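Local coordinates for chromosome partition protein Smc (Pyrococcus furiosus, PDB 3NWC), which dimerises and binds DNA through its hinge domain, and is probably required for chromosome condensation and partitioning, at residues 20-32 with 77-91. Sequence-based numbering, arbitrary orientation.
Sequences RGNRAAEELKRSG and AIKYLKEHKLGRLTF
Ala24 and Leu86 bring the two backbones nearest, CA to CA 5.8 Å, in the turn after helix 77-83, whose axis runs at 111° to that of helix 24-28 with 10.9 Å between them. How a short, weakly bonded helix is fastened over a helix-to-strand turn is well seen here. At its start the Asn22 amide does double duty: OD1 accepts from Ala24 N in an Asx turn, while ND2 donates to Leu86 O (2.8 Å, 165°) and, less closely, to Arg88 O (3.2 Å), both lying near the amide plane. The carbonyls of Leu86, in the Schellman motif that ends the helix, and of Arg88, at the approach to the strand, together hold the amide in one rotation. In the middle, Leu28 splits its branches. CD1 meets Leu89 CD1 tip to tip at 3.6 Å and touches the edge of the Phe91 ring, whereas CD2 lies between Ala77 CB and Tyr80 CD2. Tyr80 secures the far end. With CG anti to the backbone N (chi1 -175°), its ring is sandwiched between Ser31 CB, a CH-pi contact 3.4 Å from the centroid, and ND1 of His84 over the opposite face; its OH donates to the syn side of Glu27 OE1 at 3.0 Å, somewhat out of the carboxylate plane. A leucine in its place would probably leave the Glu27 carboxylate without this donor and Ser31 CB without a ring face to rest on. Ser31 OG turns back to Leu28 O. Beneath the helix, Ala25, Leu89 and Phe91 pack on Val66 of strand 66-68, and strand 89-93 pairs antiparallel with a strand of the second subunit, placing this contact beside the hinge dimer interface.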
loop_
_atom_site.group_PDB
_atom_site.type_symbol
_atom_site.label_atom_id
_atom_site.label_comp_id
_atom_site.label_asym_id
_atom_site.label_seq_id
_atom_site.Cartn_x
_atom_site.Cartn_y
_atom_site.Cartn_z
ATOM N N ARG A 20 5.304 6.212 8.876
ATOM C CA ARG A 20 4.310 6.338 7.847
ATOM C C ARG A 20 3.038 6.256 8.680
ATOM O O ARG A 20 3.117 6.195 9.907
ATOM C CB ARG A 20 4.453 5.200 6.838
ATOM C CG ARG A 20 5.856 5.141 6.216
ATOM C CD ARG A 20 5.929 4.188 5.031
ATOM N NE ARG A 20 7.160 4.351 4.257
ATOM C CZ ARG A 20 8.252 3.602 4.413
ATOM N NH1 ARG A 20 8.264 2.633 5.318
ATOM N NH2 ARG A 20 9.329 3.816 3.663
ATOM N N GLY A 21 1.869 6.281 8.067
ATOM C CA GLY A 21 0.667 6.146 8.870
ATOM C C GLY A 21 0.310 7.350 9.729
ATOM O O GLY A 21 1.141 8.205 10.047
ATOM N N ASN A 22 -0.951 7.378 10.141
ATOM C CA ASN A 22 -1.605 8.585 10.621
ATOM C C ASN A 22 -2.415 8.301 11.891
ATOM O O ASN A 22 -3.332 7.477 11.880
ATOM C CB ASN A 22 -2.515 9.085 9.491
ATOM C CG ASN A 22 -3.380 10.244 9.895
ATOM O OD1 ASN A 22 -3.182 10.850 10.953
ATOM N ND2 ASN A 22 -4.361 10.568 9.046
ATOM N N ARG A 23 -2.073 8.975 12.986
ATOM C CA ARG A 23 -2.733 8.720 14.269
ATOM C C ARG A 23 -4.149 9.299 14.320
ATOM O O ARG A 23 -4.758 9.391 15.391
ATOM C CB ARG A 23 -1.890 9.265 15.428
ATOM C CG ARG A 23 -2.322 8.788 16.808
ATOM C CD ARG A 23 -1.476 9.423 17.907
ATOM N NE ARG A 23 -0.189 8.752 18.075
ATOM C CZ ARG A 23 0.881 8.976 17.320
ATOM N NH1 ARG A 23 0.824 9.852 16.325
ATOM N NH2 ARG A 23 2.010 8.318 17.553
ATOM N N ALA A 24 -4.671 9.674 13.157
ATOM C CA ALA A 24 -6.011 10.248 13.061
ATOM C C ALA A 24 -7.088 9.283 13.538
ATOM O O ALA A 24 -8.169 9.708 13.937
ATOM C CB ALA A 24 -6.302 10.689 11.642
ATOM N N ALA A 25 -6.799 7.987 13.486
ATOM C CA ALA A 25 -7.761 6.990 13.931
ATOM C C ALA A 25 -8.171 7.261 15.371
ATOM O O ALA A 25 -9.322 7.046 15.749
ATOM C CB ALA A 25 -7.194 5.587 13.788
ATOM N N GLU A 26 -7.222 7.746 16.167
ATOM C CA GLU A 26 -7.480 8.067 17.565
ATOM C C GLU A 26 -8.448 9.239 17.724
ATOM O O GLU A 26 -9.333 9.208 18.579
ATOM C CB GLU A 26 -6.166 8.356 18.301
ATOM C CG GLU A 26 -5.229 7.160 18.364
ATOM C CD GLU A 26 -5.933 5.906 18.847
ATOM O OE1 GLU A 26 -6.341 5.870 20.027
ATOM O OE2 GLU A 26 -6.088 4.960 18.043
ATOM N N GLU A 27 -8.273 10.269 16.903
ATOM C CA GLU A 27 -9.163 11.430 16.918
ATOM C C GLU A 27 -10.588 11.066 16.487
ATOM O O GLU A 27 -11.543 11.736 16.876
ATOM C CB GLU A 27 -8.601 12.551 16.032
ATOM C CG GLU A 27 -8.348 13.870 16.759
ATOM C CD GLU A 27 -9.488 14.864 16.601
ATOM O OE1 GLU A 27 -10.354 14.654 15.727
ATOM O OE2 GLU A 27 -9.517 15.861 17.351
ATOM N N LEU A 28 -10.730 10.007 15.690
ATOM C CA LEU A 28 -12.054 9.553 15.251
ATOM C C LEU A 28 -12.902 9.005 16.395
ATOM O O LEU A 28 -14.129 9.092 16.361
ATOM C CB LEU A 28 -11.946 8.482 14.154
ATOM C CG LEU A 28 -11.898 8.918 12.690
ATOM C CD1 LEU A 28 -11.863 7.697 11.784
ATOM C CD2 LEU A 28 -13.086 9.808 12.341
ATOM N N LYS A 29 -12.255 8.427 17.401
ATOM C CA LYS A 29 -12.986 7.859 18.532
ATOM C C LYS A 29 -13.547 8.947 19.450
ATOM O O LYS A 29 -14.157 8.656 20.478
ATOM C CB LYS A 29 -12.110 6.882 19.320
ATOM C CG LYS A 29 -11.744 5.623 18.544
ATOM C CD LYS A 29 -11.246 4.521 19.474
ATOM C CE LYS A 29 -12.359 4.013 20.395
ATOM N NZ LYS A 29 -13.485 3.370 19.646
ATOM N N ARG A 30 -13.344 10.200 19.062
ATOM C CA ARG A 30 -13.858 11.331 19.820
ATOM C C ARG A 30 -14.744 12.188 18.927
ATOM O O ARG A 30 -15.098 13.315 19.269
ATOM C CB ARG A 30 -12.706 12.160 20.394
ATOM C CG ARG A 30 -11.890 11.433 21.456
ATOM C CD ARG A 30 -12.716 11.172 22.709
ATOM N NE ARG A 30 -13.083 12.410 23.394
ATOM C CZ ARG A 30 -13.764 12.464 24.534
ATOM N NH1 ARG A 30 -14.162 11.347 25.126
ATOM N NH2 ARG A 30 -14.047 13.638 25.083
ATOM N N SER A 31 -15.100 11.638 17.775
ATOM C CA SER A 31 -15.984 12.320 16.844
ATOM C C SER A 31 -17.452 12.048 17.182
ATOM O O SER A 31 -18.344 12.749 16.708
ATOM C CB SER A 31 -15.705 11.843 15.423
ATOM O OG SER A 31 -16.034 10.474 15.299
ATOM N N GLY A 32 -17.694 11.020 17.991
ATOM C CA GLY A 32 -19.051 10.625 18.333
ATOM C C GLY A 32 -19.688 9.757 17.264
ATOM O O GLY A 32 -20.836 9.326 17.384
ATOM N N ALA A 77 -17.083 9.334 8.597
ATOM C CA ALA A 77 -15.736 9.476 9.130
ATOM C C ALA A 77 -14.851 10.286 8.179
ATOM O O ALA A 77 -14.026 11.078 8.621
ATOM C CB ALA A 77 -15.125 8.111 9.395
ATOM N N ILE A 78 -15.023 10.077 6.878
ATOM C CA ILE A 78 -14.273 10.846 5.888
ATOM C C ILE A 78 -14.643 12.332 5.918
ATOM O O ILE A 78 -13.786 13.194 5.753
ATOM C CB ILE A 78 -14.440 10.257 4.474
ATOM C CG1 ILE A 78 -13.780 8.875 4.419
ATOM C CG2 ILE A 78 -13.864 11.190 3.409
ATOM C CD1 ILE A 78 -14.026 8.102 3.138
ATOM N N LYS A 79 -15.918 12.643 6.138
ATOM C CA LYS A 79 -16.310 14.047 6.280
ATOM C C LYS A 79 -15.634 14.681 7.486
ATOM O O LYS A 79 -15.208 15.834 7.427
ATOM C CB LYS A 79 -17.827 14.200 6.415
ATOM C CG LYS A 79 -18.585 14.020 5.117
ATOM C CD LYS A 79 -20.046 14.421 5.284
ATOM C CE LYS A 79 -20.869 14.023 4.067
ATOM N NZ LYS A 79 -20.306 14.566 2.799
ATOM N N TYR A 80 -15.530 13.918 8.572
ATOM C CA TYR A 80 -14.934 14.404 9.804
ATOM C C TYR A 80 -13.437 14.664 9.584
ATOM O O TYR A 80 -12.902 15.702 9.997
ATOM C CB TYR A 80 -15.154 13.401 10.937
ATOM C CG TYR A 80 -14.663 13.876 12.294
ATOM C CD1 TYR A 80 -15.505 14.569 13.160
ATOM C CD2 TYR A 80 -13.365 13.625 12.709
ATOM C CE1 TYR A 80 -15.060 15.005 14.399
ATOM C CE2 TYR A 80 -12.913 14.051 13.950
ATOM C CZ TYR A 80 -13.764 14.742 14.790
ATOM O OH TYR A 80 -13.313 15.171 16.026
ATOM N N LEU A 81 -12.766 13.722 8.923
ATOM C CA LEU A 81 -11.347 13.895 8.608
ATOM C C LEU A 81 -11.119 15.168 7.815
ATOM O O LEU A 81 -10.156 15.895 8.055
ATOM C CB LEU A 81 -10.825 12.705 7.802
ATOM C CG LEU A 81 -10.758 11.330 8.459
ATOM C CD1 LEU A 81 -10.218 10.351 7.429
ATOM C CD2 LEU A 81 -9.891 11.337 9.712
ATOM N N LYS A 82 -12.006 15.434 6.859
ATOM C CA LYS A 82 -11.856 16.602 6.001
ATOM C C LYS A 82 -12.090 17.885 6.784
ATOM O O LYS A 82 -11.312 18.833 6.682
ATOM C CB LYS A 82 -12.817 16.537 4.817
ATOM C CG LYS A 82 -12.435 15.495 3.773
ATOM C CD LYS A 82 -13.462 15.455 2.648
ATOM C CE LYS A 82 -13.053 14.466 1.572
ATOM N NZ LYS A 82 -14.136 14.241 0.562
ATOM N N GLU A 83 -13.160 17.909 7.574
ATOM C CA GLU A 83 -13.506 19.116 8.320
ATOM C C GLU A 83 -12.406 19.508 9.291
ATOM O O GLU A 83 -12.117 20.687 9.465
ATOM C CB GLU A 83 -14.822 18.934 9.082
ATOM C CG GLU A 83 -15.354 20.211 9.719
ATOM C CD GLU A 83 -15.742 21.269 8.695
ATOM O OE2 GLU A 83 -15.229 22.404 8.793
ATOM N N HIS A 84 -11.795 18.509 9.918
ATOM C CA HIS A 84 -10.819 18.742 10.969
ATOM C C HIS A 84 -9.380 18.639 10.475
ATOM O O HIS A 84 -8.447 18.687 11.267
ATOM C CB HIS A 84 -11.082 17.788 12.135
ATOM C CG HIS A 84 -12.309 18.137 12.915
ATOM N ND1 HIS A 84 -13.549 17.605 12.634
ATOM C CD2 HIS A 84 -12.497 19.004 13.940
ATOM C CE1 HIS A 84 -14.442 18.111 13.465
ATOM N NE2 HIS A 84 -13.828 18.962 14.268
ATOM N N LYS A 85 -9.223 18.487 9.162
ATOM C CA LYS A 85 -7.902 18.451 8.530
ATOM C C LYS A 85 -6.995 17.413 9.183
ATOM O O LYS A 85 -5.873 17.716 9.600
ATOM C CB LYS A 85 -7.254 19.838 8.581
ATOM C CG LYS A 85 -8.042 20.928 7.860
ATOM C CD LYS A 85 -7.485 22.306 8.208
ATOM C CE LYS A 85 -7.995 23.388 7.269
ATOM N NZ LYS A 85 -9.472 23.393 7.168
ATOM N N LEU A 86 -7.481 16.176 9.243
ATOM C CA LEU A 86 -6.773 15.103 9.925
ATOM C C LEU A 86 -6.135 14.110 8.956
ATOM O O LEU A 86 -5.820 12.980 9.339
ATOM C CB LEU A 86 -7.736 14.352 10.833
ATOM C CG LEU A 86 -8.357 15.169 11.966
ATOM C CD1 LEU A 86 -9.455 14.351 12.621
ATOM C CD2 LEU A 86 -7.296 15.572 12.969
ATOM N N GLY A 87 -5.968 14.518 7.701
ATOM C CA GLY A 87 -5.361 13.641 6.717
ATOM C C GLY A 87 -6.302 12.558 6.229
ATOM O O GLY A 87 -7.515 12.736 6.221
ATOM N N ARG A 88 -5.728 11.428 5.826
ATOM C CA ARG A 88 -6.491 10.359 5.186
ATOM C C ARG A 88 -6.457 9.045 5.947
ATOM O O ARG A 88 -5.485 8.737 6.629
ATOM C CB ARG A 88 -5.978 10.129 3.762
ATOM C CG ARG A 88 -6.341 11.275 2.833
ATOM C CD ARG A 88 -5.588 11.198 1.538
ATOM N NE ARG A 88 -5.980 10.074 0.661
ATOM C CZ ARG A 88 -6.958 10.128 -0.248
ATOM N NH1 ARG A 88 -7.714 11.209 -0.378
ATOM N NH2 ARG A 88 -7.197 9.089 -1.036
ATOM N N LEU A 89 -7.543 8.284 5.822
ATOM C CA LEU A 89 -7.593 6.902 6.294
ATOM C C LEU A 89 -8.292 6.020 5.277
ATOM O O LEU A 89 -9.075 6.499 4.459
ATOM C CB LEU A 89 -8.352 6.802 7.620
ATOM C CG LEU A 89 -7.755 7.520 8.833
ATOM C CD1 LEU A 89 -8.736 7.483 10.010
ATOM C CD2 LEU A 89 -6.389 6.949 9.235
ATOM N N THR A 90 -7.993 4.723 5.348
ATOM C CA THR A 90 -8.651 3.696 4.567
ATOM C C THR A 90 -9.602 2.944 5.480
ATOM O O THR A 90 -9.207 2.474 6.557
ATOM C CB THR A 90 -7.623 2.719 3.976
ATOM O OG1 THR A 90 -6.748 3.441 3.105
ATOM C CG2 THR A 90 -8.324 1.623 3.173
ATOM N N PHE A 91 -10.863 2.857 5.061
ATOM C CA PHE A 91 -11.897 2.234 5.887
ATOM C C PHE A 91 -12.334 0.905 5.312
ATOM O O PHE A 91 -12.450 0.769 4.087
ATOM C CB PHE A 91 -13.088 3.180 6.000
ATOM C CG PHE A 91 -12.751 4.481 6.680
ATOM C CD1 PHE A 91 -12.796 4.586 8.063
ATOM C CD2 PHE A 91 -12.363 5.589 5.938
ATOM C CE1 PHE A 91 -12.474 5.783 8.694
ATOM C CE2 PHE A 91 -12.038 6.787 6.560
ATOM C CZ PHE A 91 -12.097 6.883 7.945
#